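Local coordinates for protein X-PRO dipeptidase (Streptococcus pyogenes M1 GAS, PDB 3O5V) that forms the N-terminal creatinase/prolidase-type domain of a probable manganese-dependent Xaa-Pro dipeptidase, which probably cleaves dipeptides ending in proline, at residues Y11-G16 against V47-A52; P53-P58 against Q67-P72; A88-T93 against T115-Q120; A95-A100 against Q120-T125. One frame throughout, in Å; residues are numbered along the deposited sequence. Where two conformers were deposited one is given.

Interaction 1: Y11-G16 against V47-A52; sequences YLDQKG and VYHDLA
The imidazole of His49 carries Asp50 CG over one face, 3.4 Å above its plane and displaced toward the rim, while the carboxylate of Asp13 brings OD1 to the ring edge, near its plane. The Asp13 and His49 side chains cross at about a right angle, and carboxylate and ring planes stand 78° apart. CB of His49 points toward the helix, and chi1 of 83° sets CG in the crowded position between the backbone N and the carbonyl carbon. Helix 3-14 closes here in a Schellman motif, with Gly16 at positive phi and Gly16 N bonded back to Asp13 O.

The rest of the contact is largely apolar. Leu12 lays its CB against CB of His49 at 4.0 Å and sends CD1 to the carbonyl of Val47, 3.4 Å from Val47 O. The last turn of the helix is thus seated on the end of strand 44-48, where Val47 also packs on Leu5 and Ile8 of the same helix.

No direct hydrogen bond joins the segments. A water bridges them instead, donating to Asp13 OD2 at 2.5 Å and to His49 O at 2.6 Å. His49 ND1 bonds weakly to Glu18 O and to a glycerol, probably from crystallisation. With Asp13 OD1 lying 4.0 Å from His49 NE2, the carboxylate would be expected to favour a protonated imidazole, although the histidine's charge is not seen.

Interaction 2: P53-P58 against Q67-P72; sequences PVLFVP and QAISFP
Within the beta-alpha-beta unit made by strand 54-58, helix 62-68 and strand 73-76, residues 67-72 bring the chain from the helix back to the sheet and meet the start of strand 54-58. One hydrogen bond joins the two backbones: Leu55 N donates to Pro72 O over 2.9 Å, nearly straight at 166° and almost along the C=O axis. The same oxygen receives a CA-H...O contact from Val54, so a single carbonyl is approached by two successive residues just before parallel pairing continues between Leu55 and Phe74.

The aromatic part belongs to Phe71, whose ring is gripped on both faces. Pro53 CG makes a CH-pi contact over one of them, 3.7 Å from the ring centroid, and Ile69 CG2 from its own segment sits over the centre of the opposite face. CB of Phe71 points toward the strand, and chi1 of 59°, the crowded position between the backbone N and the carbonyl carbon, sets the ring with Leu55 N at its edge, in plane.

Apolar contacts fill in around this clamp. Leu55 CB rests 4.0 Å from Phe71 CE1, and Val54 CG2 is 4.3 Å from Pro72 CB. Leu5 of helix 3-14 touches both Pro53 and Phe71, extending the cluster toward the N-terminal helix. The carbonyl of Pro53 is buried here without a polar partner: Pro53 O faces carbon instead, 3.3 Å from Pro72 CD.

Interaction 3: A88-T93 against T115-Q120; sequences AVLPNT and TIFSGQ
This is a partly buried meeting of two loops, partly apolar and partly bridged by water, beside the mixed sheet of the creatinase/prolidase N-terminal domain. Residues 88-93 run out of helix 82-89, and residues 115-120 link helix 107-114 to strand 120-123, the last step of a beta-alpha-beta crossover.

Phe117 and Thr93 carry the contact, with Phe117 CE1 3.9 Å from Thr93 CB. CG of Phe117 is anti to the carbonyl carbon (chi1 -60°), and ring atom CZ meets Leu90 CD1 at 3.7 Å, the methyl lying at the ring edge near its plane. Ile116 CG2 lies over one face of the same ring, displaced toward the rim. That methyl also abuts Thr93 CG2 at 3.5 Å, and the two side chains cross at about a right angle. Phe46 touches both Leu90 and Phe117 from strand 44-48, tying the pair to the sheet.

Thr93 divides its two branches. CG2, anti to the carbonyl carbon, faces Ile116, whereas OG1 takes the crowded position (chi1 61°) and is hydrogen-bonded to Lys87 NZ.

No direct hydrogen bond crosses between the loops; two waters do this work from Thr93 O. One accepts from Ser118 N and can donate to Thr93 O or Ile116 O, having more acceptors in reach than protons. The other lies in plane at the edge of the Phe117 ring, its oxygen 2.8 Å from Thr93 O, and accepts from Gly119 N at 3.0 Å.

Interaction 4: A95-A100 against Q120-T125; sequences AKTIYA and QFNNLT
Strands 97-100 and 120-123 are parallel neighbours joined through helix 107-114 in a beta-alpha-beta crossover, and 120-123 is the outermost strand on its side of the sheet within this chain. Five backbone hydrogen bonds alternate along the pair, from Gln120 N to Lys96 O through to Leu124 N to Ala100 O, while the axes of the two short strands cross at -37°.

On the face carrying Ile98 and Phe121, the two side chains run side by side in the same direction. The isoleucine lies along one face of the ring: Ile98 CG2 is over it, 4.1 Å from the Phe121 centroid, and CD1 is above its rim on the same side, 3.8 Å from Phe121 CE2. Ala100 CB fills in at the edge, and Phe110 meets the ring edge-to-face.

The face with Tyr99 and Asn122 is shaped differently. CB of Asn122 is a knob set almost over the centre of the tyrosine ring, 3.7 Å from its centroid in a CH-pi contact. The Asn122 amide stands at 78° to that ring, its OD1 against Thr97 CG2 at 3.5 Å. Beyond the bridged residues, Leu124 packs at the root of the tyrosine side chain, its CG 3.5 Å from Tyr99 CB.

How the interactions relate
Interactions 1, 2 and 4 all reach one mixed sheet, with interactions 2 and 4 on opposite sides of the chain's centre, their own centres about 21 Å apart. Interaction 1 touches both: Ala52 CB meets Pro72 CD at 4.1 Å, and Leu12 CD2 is 4.1 Å from Tyr99 CD2. Interaction 3 joins the others through Tyr48 OH, probably hydrogen-bonded to Asn92 O at 2.6 Å, through Val54 CG1 against Leu90 CD2 at 3.9 Å, and through Phe117 CB on Ile98 CD1 at 3.4 Å. It shares Gln120 with interaction 4. Bound glycerol, probably from crystallisation, lies about 3 Å from the nearest atoms of the His49 side chain and also near that of Asn92.

Interaction 1: Y11-G16 against V47-A52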
loop_
_atom_site.group_PDB
_atom_site.type_symbol
_atom_site.label_atom_id
_atom_site.label_comp_id
_atom_site.label_asym_id
_atom_site.label_seq_id
_atom_site.Cartn_x
_atom_site.Cartn_y
_atom_site.Cartn_z
ATOM N N TYR A 11 10.949 -10.393 -3.251
ATOM C CA TYR A 11 11.572 -9.281 -3.985
ATOM C C TYR A 11 12.165 -8.235 -3.052
ATOM O O TYR A 11 13.329 -7.839 -3.214
ATOM C CB TYR A 11 10.553 -8.625 -4.915
ATOM C CG TYR A 11 11.128 -7.478 -5.726
ATOM C CD1 TYR A 11 12.044 -7.712 -6.753
ATOM C CD2 TYR A 11 10.754 -6.161 -5.459
ATOM C CE1 TYR A 11 12.558 -6.665 -7.513
ATOM C CE2 TYR A 11 11.266 -5.106 -6.210
ATOM C CZ TYR A 11 12.172 -5.366 -7.225
ATOM O OH TYR A 11 12.683 -4.326 -7.963
ATOM N N LEU A 12 11.367 -7.785 -2.083
ATOM C CA LEU A 12 11.823 -6.859 -1.053
ATOM C C LEU A 12 13.053 -7.380 -0.303
ATOM O O LEU A 12 14.015 -6.637 -0.090
ATOM C CB LEU A 12 10.684 -6.556 -0.071
ATOM C CG LEU A 12 9.468 -5.824 -0.656
ATOM C CD1 LEU A 12 8.333 -5.810 0.363
ATOM C CD2 LEU A 12 9.833 -4.396 -1.096
ATOM N N ASP A 13 13.030 -8.658 0.077
ATOM C CA ASP A 13 14.165 -9.261 0.772
ATOM C C ASP A 13 15.411 -9.298 -0.102
ATOM O O ASP A 13 16.498 -8.985 0.377
ATOM C CB ASP A 13 13.820 -10.655 1.295
ATOM C CG ASP A 13 12.977 -10.615 2.568
ATOM O OD1 ASP A 13 12.851 -9.542 3.205
ATOM O OD2 ASP A 13 12.433 -11.677 2.940
ATOM N N GLN A 14 15.248 -9.664 -1.373
ATOM C CA GLN A 14 16.331 -9.614 -2.358
ATOM C C GLN A 14 16.904 -8.202 -2.591
ATOM O O GLN A 14 18.100 -8.066 -2.902
ATOM C CB GLN A 14 15.865 -10.207 -3.681
ATOM C CG GLN A 14 15.712 -11.728 -3.641
ATOM C CD GLN A 14 14.957 -12.302 -4.828
ATOM O OE1 GLN A 14 14.215 -11.605 -5.520
ATOM N NE2 GLN A 14 15.131 -13.591 -5.054
ATOM N N LYS A 15 16.065 -7.169 -2.443
ATOM C CA LYS A 15 16.496 -5.767 -2.605
ATOM C C LYS A 15 16.889 -5.110 -1.289
ATOM O O LYS A 15 17.240 -3.916 -1.259
ATOM C CB LYS A 15 15.409 -4.925 -3.299
ATOM C CG LYS A 15 14.904 -5.491 -4.625
ATOM C CD LYS A 15 16.032 -5.692 -5.644
ATOM C CE LYS A 15 16.230 -4.472 -6.517
ATOM N NZ LYS A 15 17.228 -4.741 -7.598
ATOM N N GLY A 16 16.828 -5.875 -0.200
ATOM C CA GLY A 16 17.087 -5.349 1.140
ATOM C C GLY A 16 16.177 -4.192 1.503
ATOM O O GLY A 16 16.610 -3.233 2.140
ATOM N N VAL A 47 2.632 -3.533 1.721
ATOM C CA VAL A 47 3.182 -4.894 1.807
ATOM C C VAL A 47 4.551 -4.871 2.498
ATOM O O VAL A 47 5.585 -4.583 1.882
ATOM C CB VAL A 47 3.265 -5.577 0.409
ATOM C CG1 VAL A 47 3.728 -7.020 0.538
ATOM C CG2 VAL A 47 1.913 -5.500 -0.303
ATOM N N TYR A 48 4.531 -5.148 3.797
ATOM C CA TYR A 48 5.747 -5.279 4.607
ATOM C C TYR A 48 6.511 -6.520 4.198
ATOM O O TYR A 48 5.892 -7.512 3.806
ATOM C CB TYR A 48 5.363 -5.416 6.074
ATOM C CG TYR A 48 4.816 -4.140 6.659
ATOM C CD1 TYR A 48 3.442 -3.915 6.724
ATOM C CD2 TYR A 48 5.683 -3.142 7.131
ATOM C CE1 TYR A 48 2.938 -2.725 7.260
ATOM C CE2 TYR A 48 5.190 -1.959 7.663
ATOM C CZ TYR A 48 3.824 -1.762 7.732
ATOM O OH TYR A 48 3.332 -0.588 8.260
ATOM N N HIS A 49 7.844 -6.483 4.282
ATOM C CA HIS A 49 8.625 -7.677 3.917
ATOM C C HIS A 49 8.361 -8.836 4.899
ATOM O O HIS A 49 8.483 -10.005 4.533
ATOM C CB HIS A 49 10.124 -7.365 3.758
ATOM C CG HIS A 49 10.894 -7.343 5.043
ATOM N ND1 HIS A 49 10.739 -6.355 5.994
ATOM C CD2 HIS A 49 11.849 -8.176 5.522
ATOM C CE1 HIS A 49 11.556 -6.589 7.009
ATOM N NE2 HIS A 49 12.237 -7.691 6.749
ATOM N N ASP A 50 7.930 -8.510 6.118
ATOM C CA ASP A 50 7.764 -9.525 7.168
ATOM C C ASP A 50 6.368 -9.583 7.799
ATOM O O ASP A 50 5.824 -10.675 8.012
ATOM C CB ASP A 50 8.835 -9.357 8.253
ATOM C CG ASP A 50 8.929 -7.929 8.781
ATOM O OD1 ASP A 50 8.279 -6.994 8.228
ATOM O OD2 ASP A 50 9.679 -7.730 9.748
ATOM N N LEU A 51 5.779 -8.424 8.071
ATOM C CA LEU A 51 4.469 -8.328 8.737
ATOM C C LEU A 51 3.292 -8.640 7.806
ATOM O O LEU A 51 3.471 -8.769 6.590
ATOM C CB LEU A 51 4.306 -6.910 9.303
ATOM C CG LEU A 51 4.934 -6.500 10.649
ATOM C CD1 LEU A 51 6.002 -7.458 11.209
ATOM C CD2 LEU A 51 5.455 -5.059 10.562
ATOM N N ALA A 52 2.089 -8.751 8.370
ATOM C CA ALA A 52 0.890 -8.895 7.537
ATOM C C ALA A 52 0.768 -7.678 6.616
ATOM O O ALA A 52 1.127 -6.571 7.010
ATOM C CB ALA A 52 -0.359 -9.012 8.395
HETATM O O HOH W 1 10.304 -11.907 4.240
#

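Interaction 2: P53-P58 against Q67-P72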
loop_
_atom_site.group_PDB
_atom_site.type_symbol
_atom_site.label_atom_id
_atom_site.label_comp_id
_atom_site.label_asym_id
_atom_site.label_seq_id
_atom_site.Cartn_x
_atom_site.Cartn_y
_atom_site.Cartn_z
ATOM N N PRO A 53 0.271 -7.880 5.390
ATOM C CA PRO A 53 0.006 -6.702 4.566
ATOM C C PRO A 53 -1.219 -5.949 5.100
ATOM O O PRO A 53 -2.007 -6.516 5.882
ATOM C CB PRO A 53 -0.266 -7.299 3.188
ATOM C CG PRO A 53 -0.851 -8.667 3.493
ATOM C CD PRO A 53 -0.160 -9.138 4.737
ATOM N N VAL A 54 -1.347 -4.680 4.729
ATOM C CA VAL A 54 -2.452 -3.847 5.198
ATOM C C VAL A 54 -3.060 -3.080 4.033
ATOM O O VAL A 54 -2.350 -2.346 3.322
ATOM C CB VAL A 54 -2.003 -2.836 6.277
ATOM C CG1 VAL A 54 -3.197 -1.987 6.748
ATOM C CG2 VAL A 54 -1.371 -3.554 7.464
ATOM N N LEU A 55 -4.374 -3.232 3.848
ATOM C CA LEU A 55 -5.078 -2.425 2.866
ATOM C C LEU A 55 -5.689 -1.202 3.541
ATOM O O LEU A 55 -6.398 -1.333 4.546
ATOM C CB LEU A 55 -6.167 -3.227 2.132
ATOM C CG LEU A 55 -6.865 -2.422 1.019
ATOM C CD1 LEU A 55 -5.933 -2.153 -0.155
ATOM C CD2 LEU A 55 -8.116 -3.134 0.547
ATOM N N PHE A 56 -5.416 -0.031 2.974
ATOM C CA PHE A 56 -5.964 1.247 3.463
ATOM C C PHE A 56 -6.913 1.839 2.419
ATOM O O PHE A 56 -6.500 2.078 1.277
ATOM C CB PHE A 56 -4.817 2.240 3.753
ATOM C CG PHE A 56 -5.294 3.554 4.327
ATOM C CD1 PHE A 56 -5.637 3.651 5.672
ATOM C CD2 PHE A 56 -5.407 4.687 3.519
ATOM C CE1 PHE A 56 -6.117 4.869 6.221
ATOM C CE2 PHE A 56 -5.866 5.910 4.053
ATOM C CZ PHE A 56 -6.227 5.990 5.410
ATOM N N VAL A 57 -8.174 2.074 2.804
ATOM C CA VAL A 57 -9.217 2.516 1.872
ATOM C C VAL A 57 -10.128 3.605 2.475
ATOM O O VAL A 57 -10.159 3.781 3.687
ATOM C CB VAL A 57 -10.127 1.305 1.417
ATOM C CG1 VAL A 57 -9.350 0.341 0.515
ATOM C CG2 VAL A 57 -10.708 0.548 2.632
ATOM N N PRO A 58 -10.895 4.320 1.625
ATOM C CA PRO A 58 -11.987 5.114 2.204
ATOM C C PRO A 58 -12.951 4.224 2.985
ATOM O O PRO A 58 -13.194 3.073 2.585
ATOM C CB PRO A 58 -12.705 5.675 0.979
ATOM C CG PRO A 58 -11.719 5.555 -0.160
ATOM C CD PRO A 58 -10.880 4.370 0.155
ATOM N N GLN A 67 -14.880 -8.431 1.932
ATOM C CA GLN A 67 -15.487 -9.618 1.326
ATOM C C GLN A 67 -14.475 -10.453 0.540
ATOM O O GLN A 67 -14.619 -11.674 0.430
ATOM C CB GLN A 67 -16.652 -9.224 0.410
ATOM C CG GLN A 67 -17.926 -8.815 1.145
ATOM C CD GLN A 67 -18.482 -9.926 2.018
ATOM O OE1 GLN A 67 -18.376 -11.112 1.692
ATOM N NE2 GLN A 67 -19.081 -9.547 3.135
ATOM N N ALA A 68 -13.455 -9.785 -0.013
ATOM C CA ALA A 68 -12.434 -10.430 -0.833
ATOM C C ALA A 68 -11.075 -10.586 -0.128
ATOM O O ALA A 68 -10.273 -11.451 -0.504
ATOM C CB ALA A 68 -12.249 -9.652 -2.142
ATOM N N ILE A 69 -10.827 -9.741 0.874
ATOM C CA ILE A 69 -9.522 -9.629 1.537
ATOM C C ILE A 69 -9.623 -10.143 2.976
ATOM O O ILE A 69 -10.468 -9.647 3.730
ATOM C CB ILE A 69 -9.068 -8.136 1.602
ATOM C CG1 ILE A 69 -9.033 -7.501 0.208
ATOM C CG2 ILE A 69 -7.717 -7.998 2.288
ATOM C CD1 ILE A 69 -8.325 -8.340 -0.812
ATOM N N SER A 70 -8.755 -11.088 3.358
ATOM C CA SER A 70 -8.740 -11.634 4.727
ATOM C C SER A 70 -7.686 -10.992 5.639
ATOM O O SER A 70 -7.768 -11.109 6.869
ATOM C CB SER A 70 -8.585 -13.163 4.721
ATOM O OG SER A 70 -7.307 -13.561 4.259
ATOM N N PHE A 71 -6.693 -10.325 5.043
ATOM C CA PHE A 71 -5.703 -9.588 5.839
ATOM C C PHE A 71 -6.251 -8.215 6.291
ATOM O O PHE A 71 -7.343 -7.826 5.868
ATOM C CB PHE A 71 -4.353 -9.467 5.120
ATOM C CG PHE A 71 -4.396 -8.772 3.775
ATOM C CD1 PHE A 71 -4.400 -7.385 3.686
ATOM C CD2 PHE A 71 -4.334 -9.526 2.589
ATOM C CE1 PHE A 71 -4.386 -6.744 2.434
ATOM C CE2 PHE A 71 -4.316 -8.901 1.339
ATOM C CZ PHE A 71 -4.345 -7.507 1.260
ATOM N N PRO A 72 -5.510 -7.490 7.162
ATOM C CA PRO A 72 -6.085 -6.264 7.738
ATOM C C PRO A 72 -6.518 -5.198 6.712
ATOM O O PRO A 72 -5.773 -4.870 5.769
ATOM C CB PRO A 72 -4.956 -5.725 8.619
ATOM C CG PRO A 72 -4.179 -6.933 9.012
ATOM C CD PRO A 72 -4.268 -7.896 7.851
#

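Interaction 3: A88-T93 against T115-Q120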
loop_
_atom_site.group_PDB
_atom_site.type_symbol
_atom_site.label_atom_id
_atom_site.label_comp_id
_atom_site.label_asym_id
_atom_site.label_seq_id
_atom_site.Cartn_x
_atom_site.Cartn_y
_atom_site.Cartn_z
ATOM N N ALA A 88 -1.694 6.148 12.454
ATOM C CA ALA A 88 -2.380 5.570 13.615
ATOM C C ALA A 88 -2.625 4.062 13.490
ATOM O O ALA A 88 -2.539 3.339 14.494
ATOM C CB ALA A 88 -3.701 6.308 13.887
ATOM N N VAL A 89 -2.901 3.577 12.272
ATOM C CA VAL A 89 -3.324 2.172 12.083
ATOM C C VAL A 89 -2.220 1.167 11.712
ATOM O O VAL A 89 -2.368 -0.032 11.967
ATOM C CB VAL A 89 -4.512 2.020 11.072
ATOM C CG1 VAL A 89 -5.676 2.904 11.475
ATOM C CG2 VAL A 89 -4.068 2.300 9.616
ATOM N N LEU A 90 -1.143 1.642 11.095
ATOM C CA LEU A 90 -0.073 0.755 10.634
ATOM C C LEU A 90 0.790 0.265 11.808
ATOM O O LEU A 90 0.981 1.003 12.775
ATOM C CB LEU A 90 0.811 1.462 9.611
ATOM C CG LEU A 90 0.292 1.691 8.186
ATOM C CD1 LEU A 90 1.432 2.163 7.344
ATOM C CD2 LEU A 90 -0.264 0.429 7.580
ATOM N N PRO A 91 1.319 -0.973 11.716
ATOM C CA PRO A 91 2.143 -1.504 12.824
ATOM C C PRO A 91 3.504 -0.822 12.954
ATOM O O PRO A 91 4.085 -0.803 14.039
ATOM C CB PRO A 91 2.333 -2.979 12.451
ATOM C CG PRO A 91 2.091 -3.038 10.944
ATOM C CD PRO A 91 1.065 -1.985 10.665
ATOM N N ASN A 92 3.996 -0.254 11.855
ATOM C CA ASN A 92 5.380 0.182 11.756
ATOM C C ASN A 92 5.554 1.180 10.611
ATOM O O ASN A 92 5.047 0.952 9.519
ATOM C CB ASN A 92 6.271 -1.049 11.509
ATOM C CG ASN A 92 7.741 -0.722 11.515
ATOM O OD1 ASN A 92 8.436 -0.960 12.505
ATOM N ND2 ASN A 92 8.236 -0.192 10.412
ATOM N N THR A 93 6.270 2.276 10.856
ATOM C CA THR A 93 6.594 3.226 9.782
ATOM C C THR A 93 8.108 3.468 9.659
ATOM O O THR A 93 8.547 4.458 9.072
ATOM C CB THR A 93 5.826 4.566 9.945
ATOM O OG1 THR A 93 6.190 5.171 11.186
ATOM C CG2 THR A 93 4.313 4.342 9.929
ATOM N N THR A 115 5.532 12.356 4.855
ATOM C CA THR A 115 5.258 12.896 6.186
ATOM C C THR A 115 5.127 11.773 7.215
ATOM O O THR A 115 5.161 12.036 8.417
ATOM C CB THR A 115 3.996 13.787 6.250
ATOM O OG1 THR A 115 2.802 12.982 6.110
ATOM C CG2 THR A 115 4.042 14.894 5.200
ATOM N N ILE A 116 4.981 10.535 6.733
ATOM C CA ILE A 116 4.826 9.339 7.577
ATOM C C ILE A 116 6.092 8.496 7.586
ATOM O O ILE A 116 6.513 8.016 8.643
ATOM C CB ILE A 116 3.641 8.444 7.080
ATOM C CG1 ILE A 116 2.323 9.196 7.160
ATOM C CG2 ILE A 116 3.556 7.122 7.866
ATOM C CD1 ILE A 116 1.227 8.570 6.333
ATOM N N PHE A 117 6.673 8.285 6.406
ATOM C CA PHE A 117 7.839 7.430 6.249
ATOM C C PHE A 117 9.051 8.293 5.931
ATOM O O PHE A 117 9.055 9.054 4.954
ATOM C CB PHE A 117 7.630 6.420 5.111
ATOM C CG PHE A 117 6.455 5.501 5.314
ATOM C CD1 PHE A 117 6.609 4.296 5.999
ATOM C CD2 PHE A 117 5.195 5.841 4.814
ATOM C CE1 PHE A 117 5.524 3.437 6.189
ATOM C CE2 PHE A 117 4.092 4.992 5.004
ATOM C CZ PHE A 117 4.264 3.788 5.693
ATOM N N SER A 118 10.087 8.163 6.745
ATOM C CA SER A 118 11.278 8.964 6.542
ATOM C C SER A 118 12.312 8.213 5.710
ATOM O O SER A 118 13.342 8.778 5.352
ATOM C CB SER A 118 11.847 9.440 7.889
ATOM O OG SER A 118 12.230 8.328 8.671
ATOM N N GLY A 119 12.012 6.960 5.358
ATOM C CA GLY A 119 12.925 6.140 4.557
ATOM C C GLY A 119 13.125 6.567 3.111
ATOM O O GLY A 119 12.468 7.492 2.621
ATOM N N GLN A 120 14.039 5.882 2.431
ATOM C CA GLN A 120 14.341 6.120 1.027
ATOM C C GLN A 120 13.334 5.423 0.120
ATOM O O GLN A 120 13.132 4.213 0.242
ATOM C CB GLN A 120 15.732 5.565 0.711
ATOM C CG GLN A 120 16.407 6.228 -0.452
ATOM C CD GLN A 120 16.757 7.675 -0.139
ATOM O OE1 GLN A 120 16.651 8.547 -0.996
ATOM N NE2 GLN A 120 17.159 7.938 1.111
HETATM O O HOH W 2 10.148 5.072 6.813
HETATM O O HOH W 3 9.367 7.010 9.392
#

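Interaction 4: A95-A100 against Q120-T125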
loop_
_atom_site.group_PDB
_atom_site.type_symbol
_atom_site.label_atom_id
_atom_site.label_comp_id
_atom_site.label_asym_id
_atom_site.label_seq_id
_atom_site.Cartn_x
_atom_site.Cartn_y
_atom_site.Cartn_z
ATOM N N ALA A 95 10.581 1.643 8.108
ATOM C CA ALA A 95 11.320 1.115 6.955
ATOM C C ALA A 95 12.398 2.084 6.460
ATOM O O ALA A 95 12.145 3.278 6.294
ATOM C CB ALA A 95 10.366 0.755 5.810
ATOM N N LYS A 96 13.599 1.561 6.243
ATOM C CA LYS A 96 14.710 2.370 5.737
ATOM C C LYS A 96 14.664 2.502 4.226
ATOM O O LYS A 96 15.081 3.521 3.663
ATOM C CB LYS A 96 16.051 1.794 6.210
ATOM C CG LYS A 96 16.392 2.237 7.638
ATOM C CD LYS A 96 17.459 1.379 8.309
ATOM C CE LYS A 96 17.945 2.067 9.591
ATOM N NZ LYS A 96 18.088 1.125 10.744
ATOM N N THR A 97 14.155 1.462 3.570
ATOM C CA THR A 97 14.068 1.430 2.124
ATOM C C THR A 97 12.647 1.028 1.754
ATOM O O THR A 97 12.156 0.000 2.219
ATOM C CB THR A 97 15.063 0.421 1.519
ATOM O OG1 THR A 97 16.384 0.671 2.031
ATOM C CG2 THR A 97 15.085 0.548 0.020
ATOM N N ILE A 98 12.003 1.865 0.940
ATOM C CA ILE A 98 10.607 1.681 0.528
ATOM C C ILE A 98 10.504 1.631 -0.996
ATOM O O ILE A 98 11.184 2.377 -1.704
ATOM C CB ILE A 98 9.703 2.793 1.113
ATOM C CG1 ILE A 98 9.783 2.779 2.637
ATOM C CG2 ILE A 98 8.241 2.651 0.666
ATOM C CD1 ILE A 98 9.238 4.024 3.268
ATOM N N TYR A 99 9.680 0.718 -1.502
ATOM C CA TYR A 99 9.333 0.712 -2.912
ATOM C C TYR A 99 7.916 1.250 -3.146
ATOM O O TYR A 99 7.004 0.919 -2.394
ATOM C CB TYR A 99 9.482 -0.696 -3.474
ATOM C CG TYR A 99 10.907 -1.003 -3.872
ATOM C CD1 TYR A 99 11.289 -0.973 -5.213
ATOM C CD2 TYR A 99 11.875 -1.300 -2.912
ATOM C CE1 TYR A 99 12.593 -1.241 -5.594
ATOM C CE2 TYR A 99 13.199 -1.568 -3.285
ATOM C CZ TYR A 99 13.543 -1.535 -4.625
ATOM O OH TYR A 99 14.838 -1.795 -5.009
ATOM N N ALA A 100 7.740 2.086 -4.174
ATOM C CA ALA A 100 6.408 2.587 -4.547
ATOM C C ALA A 100 6.266 2.722 -6.066
ATOM O O ALA A 100 7.264 2.702 -6.781
ATOM C CB ALA A 100 6.102 3.927 -3.835
ATOM N N GLN A 120 14.039 5.882 2.431
ATOM C CA GLN A 120 14.341 6.120 1.027
ATOM C C GLN A 120 13.334 5.423 0.120
ATOM O O GLN A 120 13.132 4.213 0.242
ATOM C CB GLN A 120 15.732 5.565 0.711
ATOM C CG GLN A 120 16.407 6.228 -0.452
ATOM C CD GLN A 120 16.757 7.675 -0.139
ATOM O OE1 GLN A 120 16.651 8.547 -0.996
ATOM N NE2 GLN A 120 17.159 7.938 1.111
ATOM N N PHE A 121 12.747 6.172 -0.814
ATOM C CA PHE A 121 11.790 5.612 -1.774
ATOM C C PHE A 121 12.445 5.216 -3.090
ATOM O O PHE A 121 13.241 5.984 -3.657
ATOM C CB PHE A 121 10.646 6.594 -2.045
ATOM C CG PHE A 121 9.617 6.644 -0.952
ATOM C CD1 PHE A 121 8.326 6.171 -1.174
ATOM C CD2 PHE A 121 9.932 7.173 0.297
ATOM C CE1 PHE A 121 7.365 6.223 -0.166
ATOM C CE2 PHE A 121 8.980 7.223 1.314
ATOM C CZ PHE A 121 7.695 6.739 1.078
ATOM N N ASN A 122 12.095 4.017 -3.556
ATOM C CA ASN A 122 12.581 3.458 -4.820
ATOM C C ASN A 122 11.405 3.081 -5.718
ATOM O O ASN A 122 10.302 2.838 -5.227
ATOM C CB ASN A 122 13.439 2.212 -4.570
ATOM C CG ASN A 122 14.751 2.525 -3.869
ATOM O OD1 ASN A 122 15.357 1.651 -3.243
ATOM N ND2 ASN A 122 15.201 3.773 -3.976
ATOM N N ASN A 123 11.646 3.023 -7.029
ATOM C CA ASN A 123 10.603 2.730 -8.022
ATOM C C ASN A 123 10.240 1.236 -8.150
ATOM O O ASN A 123 11.092 0.407 -8.453
ATOM C CB ASN A 123 11.022 3.291 -9.391
ATOM C CG ASN A 123 9.887 3.314 -10.411
ATOM O OD1 ASN A 123 10.121 3.561 -11.600
ATOM N ND2 ASN A 123 8.669 3.077 -9.968
ATOM N N LEU A 124 8.962 0.929 -7.936
ATOM C CA LEU A 124 8.407 -0.425 -8.048
ATOM C C LEU A 124 7.958 -0.810 -9.451
ATOM O O LEU A 124 7.638 -1.975 -9.709
ATOM C CB LEU A 124 7.161 -0.544 -7.179
ATOM C CG LEU A 124 7.122 -1.404 -5.930
ATOM C CD1 LEU A 124 5.720 -1.284 -5.305
ATOM C CD2 LEU A 124 7.521 -2.858 -6.193
ATOM N N THR A 125 7.887 0.158 -10.356
ATOM C CA THR A 125 7.255 -0.111 -11.645
ATOM C C THR A 125 7.991 -1.174 -12.498
ATOM O O THR A 125 7.323 -1.943 -13.184
ATOM C CB THR A 125 6.838 1.189 -12.413
ATOM O OG1 THR A 125 7.994 1.992 -12.686
ATOM C CG2 THR A 125 5.813 2.005 -11.562
HETATM O O HOH W 4 16.942 -1.325 -2.856
#